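Local atomic coordinates of hemolysin BL lytic component L1 (Bacillus cereus, PDB entry 7NMQ), a protein that probably acts as one component of the three-part hemolysin BL enterotoxin, an alpha-helical pore-forming toxin that lyses target cells. Residues A[228-233]-A[258-263]. Sequence-based numbering, arbitrary orientation.
Sequences PAVVGG and SYNEIS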
loop_
_atom_site.group_PDB
_atom_site.type_symbol
_atom_site.label_atom_id
_atom_site.label_comp_id
_atom_site.label_asym_id
_atom_site.label_seq_id
_atom_site.Cartn_x
_atom_site.Cartn_y
_atom_site.Cartn_z
ATOM N N PRO A 228 6.954 -13.715 -6.103
ATOM C CA PRO A 228 5.656 -14.074 -5.562
ATOM C C PRO A 228 4.732 -14.704 -6.598
ATOM O O PRO A 228 4.852 -14.457 -7.776
ATOM C CB PRO A 228 5.004 -12.787 -5.100
ATOM C CG PRO A 228 5.843 -11.718 -5.655
ATOM C CD PRO A 228 7.088 -12.272 -6.299
ATOM N N ALA A 229 3.775 -15.470 -6.091
ATOM C CA ALA A 229 2.632 -15.974 -6.861
ATOM C C ALA A 229 1.420 -16.037 -5.945
ATOM O O ALA A 229 1.591 -16.095 -4.736
ATOM C CB ALA A 229 2.944 -17.349 -7.388
ATOM N N VAL A 230 0.238 -15.981 -6.543
ATOM C CA VAL A 230 -1.032 -16.006 -5.778
ATOM C C VAL A 230 -1.713 -17.343 -6.042
ATOM O O VAL A 230 -2.221 -17.577 -7.133
ATOM C CB VAL A 230 -1.914 -14.825 -6.175
ATOM C CG1 VAL A 230 -3.195 -14.848 -5.401
ATOM C CG2 VAL A 230 -1.181 -13.495 -5.960
ATOM N N VAL A 231 -1.641 -18.226 -5.059
ATOM C CA VAL A 231 -2.150 -19.612 -5.237
ATOM C C VAL A 231 -3.633 -19.578 -5.572
ATOM O O VAL A 231 -4.383 -19.099 -4.712
ATOM C CB VAL A 231 -1.899 -20.434 -3.979
ATOM C CG1 VAL A 231 -2.518 -21.807 -4.120
ATOM C CG2 VAL A 231 -0.416 -20.505 -3.649
ATOM N N GLY A 232 -4.035 -20.138 -6.703
ATOM C CA GLY A 232 -5.446 -20.181 -7.130
ATOM C C GLY A 232 -5.935 -18.855 -7.682
ATOM O O GLY A 232 -7.149 -18.718 -7.934
ATOM N N GLY A 233 -5.053 -17.886 -7.863
ATOM C CA GLY A 233 -5.447 -16.557 -8.358
ATOM C C GLY A 233 -6.588 -15.950 -7.534
ATOM O O GLY A 233 -6.505 -15.909 -6.303
ATOM N N SER A 258 -2.234 -14.082 -15.479
ATOM C CA SER A 258 -1.085 -13.633 -16.274
ATOM C C SER A 258 0.068 -13.270 -15.343
ATOM O O SER A 258 1.239 -13.528 -15.699
ATOM C CB SER A 258 -1.387 -12.482 -17.162
ATOM O OG SER A 258 -2.395 -12.777 -18.104
ATOM N N TYR A 259 -0.225 -12.624 -14.222
ATOM C CA TYR A 259 0.763 -12.351 -13.165
ATOM C C TYR A 259 1.453 -13.649 -12.757
ATOM O O TYR A 259 2.705 -13.721 -12.693
ATOM C CB TYR A 259 0.054 -11.687 -11.986
ATOM C CG TYR A 259 0.964 -11.411 -10.840
ATOM C CD1 TYR A 259 1.217 -12.371 -9.884
ATOM C CD2 TYR A 259 1.557 -10.175 -10.706
ATOM C CE1 TYR A 259 2.040 -12.101 -8.808
ATOM C CE2 TYR A 259 2.415 -9.906 -9.656
ATOM C CZ TYR A 259 2.650 -10.862 -8.688
ATOM O OH TYR A 259 3.500 -10.605 -7.640
ATOM N N ASN A 260 0.664 -14.674 -12.496
ATOM C CA ASN A 260 1.223 -15.964 -12.026
ATOM C C ASN A 260 2.028 -16.623 -13.147
ATOM O O ASN A 260 3.063 -17.256 -12.838
ATOM C CB ASN A 260 0.125 -16.909 -11.550
ATOM C CG ASN A 260 -0.364 -16.590 -10.155
ATOM O OD1 ASN A 260 0.308 -15.936 -9.365
ATOM N ND2 ASN A 260 -1.567 -17.045 -9.870
ATOM N N GLU A 261 1.570 -16.462 -14.387
ATOM C CA GLU A 261 2.217 -16.990 -15.619
ATOM C C GLU A 261 3.644 -16.434 -15.703
ATOM O O GLU A 261 4.592 -17.201 -15.986
ATOM C CB GLU A 261 1.391 -16.638 -16.856
ATOM C CG GLU A 261 1.994 -17.102 -18.170
ATOM C CD GLU A 261 1.253 -16.697 -19.455
ATOM O OE1 GLU A 261 0.263 -15.895 -19.386
ATOM O OE2 GLU A 261 1.691 -17.172 -20.556
ATOM N N ILE A 262 3.806 -15.147 -15.397
ATOM C CA ILE A 262 5.116 -14.453 -15.461
ATOM C C ILE A 262 5.989 -14.958 -14.307
ATOM O O ILE A 262 7.188 -15.184 -14.507
ATOM C CB ILE A 262 4.968 -12.933 -15.512
ATOM C CG1 ILE A 262 4.376 -12.560 -16.868
ATOM C CG2 ILE A 262 6.293 -12.239 -15.246
ATOM C CD1 ILE A 262 3.890 -11.133 -16.997
ATOM N N SER A 263 5.434 -15.130 -13.110
ATOM C CA SER A 263 6.212 -15.715 -11.985
ATOM C C SER A 263 6.744 -17.083 -12.413
ATOM O O SER A 263 7.908 -17.368 -12.141
ATOM C CB SER A 263 5.381 -15.813 -10.755
ATOM O OG SER A 263 5.058 -14.503 -10.343
#
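The carboxamide of N260 grips both polar backbone atoms of V230: V230 N donates to N260 OD1 at 2.8 Å, nearly straight at 173°, and N260 ND2 returns a more bent bond to V230 O at 2.9 Å. The paired bonds hold the amide's rotation. V230 O also accepts from G233 N, closing the type II turn V230 to G233; the two donors arrive from opposite faces of its carbonyl plane. The strand end and turn thus dock on helix 247-272; strands 217-222 and 225-230 form a beta hairpin, consistent with the beta hairpin of the head domain in ClyA-family toxins. A229 CA sits 3.4 Å from N260 OD1 and lies near the plane of the Y259 ring, at its edge, 4.4 Å from Y259 CE1. Packing is close at the P228 end, where Y259 OH touches P228 CG at 3.3 Å, the two side chains crossing at about a right angle. S263 OG lies 2.6 Å from P228 O and also pairs with Q187 OE1 of helix 173-200. Helices 10-33 and 173-200 cover Y259, through L26 and F191 among others. Beyond V230 the pair opens toward solvent: V231 and G232, exposed in the turn, do not reach the helix.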